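Local coordinates for uncharacterized protein 14 (Sulfolobus islandicus filamentous virus, PDB 2H36) that is of unknown function but belongs to the family of the anti-CRISPR protein AcrID1, so it may counter type I-D CRISPR defence in its archaeal host, at residues D74-D79 with L88-R93. Sequence-based numbering, arbitrary orientation.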
ATOM      1  N   ASP A  74      -7.488  -4.240  -7.357  1.00 24.64           N
ATOM      2  CA  ASP A  74      -7.790  -4.840  -6.077  1.00 25.64           C
ATOM      3  C   ASP A  74      -8.489  -3.808  -5.211  1.00 25.99           C
ATOM      4  O   ASP A  74      -7.968  -2.707  -4.983  1.00 26.58           O
ATOM      5  CB  ASP A  74      -6.430  -5.291  -5.562  1.00 26.24           C
ATOM      6  CG  ASP A  74      -6.531  -6.318  -4.468  1.00 28.01           C
ATOM      7  OD1 ASP A  74      -7.645  -6.870  -4.292  1.00 30.68           O
ATOM      8  OD2 ASP A  74      -5.494  -6.573  -3.797  1.00 27.37           O
ATOM      9  N   GLN A  75      -9.667  -4.154  -4.719  1.00 26.01           N
ATOM     10  CA  GLN A  75     -10.414  -3.204  -3.914  1.00 26.22           C
ATOM     11  C   GLN A  75     -10.577  -3.616  -2.440  1.00 26.18           C
ATOM     12  O   GLN A  75     -10.854  -4.777  -2.128  1.00 25.89           O
ATOM     13  CB  GLN A  75     -11.759  -2.951  -4.571  1.00 26.25           C
ATOM     14  CG  GLN A  75     -12.522  -1.810  -3.969  1.00 27.16           C
ATOM     15  CD  GLN A  75     -13.690  -1.403  -4.832  1.00 27.79           C
ATOM     16  OE1 GLN A  75     -14.846  -1.506  -4.414  1.00 27.99           O
ATOM     17  NE2 GLN A  75     -13.399  -0.947  -6.053  1.00 27.19           N
ATOM     18  N   TYR A  76     -10.409  -2.647  -1.544  1.00 26.40           N
ATOM     19  CA  TYR A  76     -10.493  -2.880  -0.100  1.00 26.70           C
ATOM     20  C   TYR A  76     -11.511  -1.976   0.590  1.00 26.71           C
ATOM     21  O   TYR A  76     -11.653  -0.804   0.237  1.00 27.18           O
ATOM     22  CB  TYR A  76      -9.111  -2.742   0.524  1.00 26.78           C
ATOM     23  CG  TYR A  76      -8.203  -3.846   0.045  1.00 27.80           C
ATOM     24  CD1 TYR A  76      -7.488  -3.719  -1.154  1.00 27.89           C
ATOM     25  CD2 TYR A  76      -8.100  -5.050   0.756  1.00 27.50           C
ATOM     26  CE1 TYR A  76      -6.682  -4.743  -1.616  1.00 26.84           C
ATOM     27  CE2 TYR A  76      -7.294  -6.077   0.298  1.00 27.02           C
ATOM     28  CZ  TYR A  76      -6.592  -5.915  -0.888  1.00 27.10           C
ATOM     29  OH  TYR A  76      -5.783  -6.925  -1.339  1.00 28.16           O
ATOM     30  N   THR A  77     -12.229  -2.530   1.560  1.00 26.35           N
ATOM     31  CA  THR A  77     -13.294  -1.795   2.221  1.00 26.07           C
ATOM     32  C   THR A  77     -12.992  -1.643   3.695  1.00 26.49           C
ATOM     33  O   THR A  77     -12.576  -2.600   4.359  1.00 26.58           O
ATOM     34  CB  THR A  77     -14.645  -2.495   2.038  1.00 25.92           C
ATOM     35  OG1 THR A  77     -15.127  -2.237   0.718  1.00 25.35           O
ATOM     36  CG2 THR A  77     -15.671  -2.006   3.056  1.00 25.24           C
ATOM     37  N   TYR A  78     -13.203  -0.430   4.196  1.00 26.52           N
ATOM     38  CA  TYR A  78     -13.032  -0.131   5.608  1.00 26.44           C
ATOM     39  C   TYR A  78     -14.321   0.473   6.154  1.00 26.93           C
ATOM     40  O   TYR A  78     -14.626   1.649   5.923  1.00 27.13           O
ATOM     41  CB  TYR A  78     -11.848   0.806   5.807  1.00 25.91           C
ATOM     42  CG  TYR A  78     -10.546   0.266   5.252  1.00 25.33           C
ATOM     43  CD1 TYR A  78     -10.197   0.458   3.909  1.00 24.10           C
ATOM     44  CD2 TYR A  78      -9.657  -0.433   6.071  1.00 25.74           C
ATOM     45  CE1 TYR A  78      -9.002  -0.032   3.393  1.00 23.22           C
ATOM     46  CE2 TYR A  78      -8.453  -0.932   5.566  1.00 25.81           C
ATOM     47  CZ  TYR A  78      -8.138  -0.725   4.226  1.00 25.00           C
ATOM     48  OH  TYR A  78      -6.951  -1.216   3.743  1.00 24.81           O
ATOM     49  N   ASP A  79     -15.092  -0.357   6.849  1.00 27.30           N
ATOM     50  CA  ASP A  79     -16.313   0.083   7.496  1.00 27.70           C
ATOM     51  C   ASP A  79     -16.001   1.101   8.583  1.00 27.94           C
ATOM     52  O   ASP A  79     -15.287   0.801   9.539  1.00 27.98           O
ATOM     53  CB  ASP A  79     -17.065  -1.117   8.076  1.00 27.80           C
ATOM     54  CG  ASP A  79     -17.711  -1.981   7.002  1.00 28.39           C
ATOM     55  OD1 ASP A  79     -17.708  -1.578   5.814  1.00 29.26           O
ATOM     56  OD2 ASP A  79     -18.230  -3.066   7.348  1.00 28.85           O
ATOM     57  N   LEU A  88     -10.390   1.639  -0.767  1.00 30.49           N
ATOM     58  CA  LEU A  88      -9.017   1.822  -1.230  1.00 30.51           C
ATOM     59  C   LEU A  88      -8.909   0.868  -2.413  1.00 30.83           C
ATOM     60  O   LEU A  88      -9.417  -0.250  -2.349  1.00 31.09           O
ATOM     61  CB  LEU A  88      -8.045   1.611  -0.076  1.00 30.51           C
ATOM     62  CG  LEU A  88      -6.563   1.545  -0.427  1.00 29.64           C
ATOM     63  CD1 LEU A  88      -6.085   2.918  -0.867  1.00 30.45           C
ATOM     64  CD2 LEU A  88      -5.787   1.054   0.766  1.00 27.32           C
ATOM     65  N   GLU A  89      -8.227   1.292  -3.474  1.00 31.09           N
ATOM     66  CA  GLU A  89      -8.102   0.446  -4.667  1.00 31.25           C
ATOM     67  C   GLU A  89      -6.711   0.474  -5.282  1.00 31.19           C
ATOM     68  O   GLU A  89      -6.213   1.547  -5.633  1.00 31.59           O
ATOM     69  CB  GLU A  89      -9.126   0.893  -5.695  1.00 31.11           C
ATOM     70  CG  GLU A  89      -9.067   0.149  -7.006  1.00 32.70           C
ATOM     71  CD  GLU A  89     -10.152   0.623  -7.969  1.00 34.52           C
ATOM     72  OE1 GLU A  89     -11.315   0.165  -7.831  1.00 34.61           O
ATOM     73  OE2 GLU A  89      -9.840   1.458  -8.856  1.00 34.60           O
ATOM     74  N   PHE A  90      -6.088  -0.701  -5.415  1.00 31.05           N
ATOM     75  CA  PHE A  90      -4.759  -0.812  -6.052  1.00 30.91           C
ATOM     76  C   PHE A  90      -4.740  -1.508  -7.397  1.00 30.89           C
ATOM     77  O   PHE A  90      -5.152  -2.669  -7.501  1.00 31.18           O
ATOM     78  CB  PHE A  90      -3.808  -1.651  -5.212  1.00 30.72           C
ATOM     79  CG  PHE A  90      -3.499  -1.066  -3.860  1.00 31.46           C
ATOM     80  CD1 PHE A  90      -4.304  -1.353  -2.760  1.00 31.39           C
ATOM     81  CD2 PHE A  90      -2.384  -0.260  -3.674  1.00 31.18           C
ATOM     82  CE1 PHE A  90      -4.015  -0.831  -1.512  1.00 30.76           C
ATOM     83  CE2 PHE A  90      -2.092   0.259  -2.422  1.00 31.04           C
ATOM     84  CZ  PHE A  90      -2.909  -0.027  -1.342  1.00 30.64           C
ATOM     85  N   THR A  91      -4.132  -0.828  -8.396  1.00 30.44           N
ATOM     86  CA  THR A  91      -4.070  -1.426  -9.726  1.00 29.89           C
ATOM     87  C   THR A  91      -2.635  -1.905  -9.784  1.00 29.73           C
ATOM     88  O   THR A  91      -1.720  -1.117  -9.564  1.00 30.11           O
ATOM     89  CB  THR A  91      -4.330  -0.463 -10.874  1.00 29.50           C
ATOM     90  OG1 THR A  91      -5.682  -0.012 -10.806  1.00 29.82           O
ATOM     91  CG2 THR A  91      -4.119  -1.149 -12.198  1.00 29.31           C
ATOM     92  N   TYR A  92      -2.426  -3.189 -10.058  1.00 29.53           N
ATOM     93  CA  TYR A  92      -1.062  -3.715 -10.116  1.00 29.39           C
ATOM     94  C   TYR A  92      -0.766  -5.014 -10.854  1.00 29.29           C
ATOM     95  O   TYR A  92      -1.569  -5.951 -10.856  1.00 29.46           O
ATOM     96  CB  TYR A  92      -0.572  -4.086  -8.715  1.00 29.48           C
ATOM     97  CG  TYR A  92      -1.217  -5.310  -8.096  1.00 29.54           C
ATOM     98  CD1 TYR A  92      -2.190  -5.181  -7.102  1.00 29.84           C
ATOM     99  CD2 TYR A  92      -0.825  -6.598  -8.470  1.00 29.44           C
ATOM    100  CE1 TYR A  92      -2.769  -6.304  -6.512  1.00 29.81           C
ATOM    101  CE2 TYR A  92      -1.403  -7.724  -7.895  1.00 29.81           C
ATOM    102  CZ  TYR A  92      -2.369  -7.569  -6.914  1.00 29.73           C
ATOM    103  OH  TYR A  92      -2.933  -8.681  -6.338  1.00 29.55           O
ATOM    104  N   ARG A  93       0.479  -5.037 -11.412  1.00 29.11           N
ATOM    105  CA  ARG A  93       0.920  -6.251 -12.091  1.00 29.02           C
ATOM    106  C   ARG A  93       1.767  -6.914 -11.023  1.00 29.60           C
ATOM    107  O   ARG A  93       2.305  -6.241 -10.136  1.00 29.89           O
ATOM    108  CB  ARG A  93       1.765  -5.982 -13.329  1.00 28.49           C
ATOM    109  CG  ARG A  93       0.952  -5.612 -14.544  1.00 27.31           C
ATOM    110  CD  ARG A  93       1.834  -5.022 -15.606  1.00 24.58           C
ATOM    111  NE  ARG A  93       2.838  -5.976 -16.052  1.00 22.62           N
ATOM    112  CZ  ARG A  93       3.707  -5.740 -17.025  1.00 21.23           C
ATOM    113  NH1 ARG A  93       3.696  -4.577 -17.660  1.00 21.28           N
ATOM    114  NH2 ARG A  93       4.584  -6.667 -17.366  1.00 20.24           N
TER
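Asp74 faces Phe90 and Tyr76 faces Leu88 as two hydrogen-bonded antiparallel pairs, with Gln75 opposite Glu89 as the non-hydrogen-bonded pair between them. The short strand axes approach to 4.7 Å and run at 165° to each other, the geometry of adjacent antiparallel strands; because strands 71-79 and 85-94 follow one another in the chain, they form a beta hairpin. Both hydrogen-bonded pairs are reciprocal: Asp74 N gives to Phe90 O and Phe90 N to Asp74 O, each at 2.8 Å, while Tyr76 N reaches Leu88 O at 2.7 Å and Leu88 N reaches Tyr76 O at 2.9 Å.

On the sheet face of Gln75 and Glu89, both side chains have CG anti to the backbone N and extend from there. Gln75 NE2 donates to Glu89 OE1 over 3.0 Å, close to its own amide plane and onto the anti lone pair of the carboxylate; the amide and carboxylate planes differ by 24°. The other face is largely aromatic but encloses the buried carboxylate of Asp74, whose OD2 accepts a hydrogen bond from Tyr76 OH. The Tyr92 ring edge is a van der Waals neighbour of OD2, which lies in the ring plane, with the carboxylate turned 74° from it. Tyr76 CD1 lies 4.3 Å from Phe90 CD1, near the phenylalanine ring plane, and Leu88 CB meets the edge of Tyr78 at CE1.

Tyr53, on helix 50-55, brings a second hydroxyl to Asp74 OD2 and packs edge-to-face with Phe90 and Tyr92; Tyr78 OH bonds Leu57 O. Strands 62-66 and 98-109 flank this hairpin, pairing with 71-79 and 85-94 respectively.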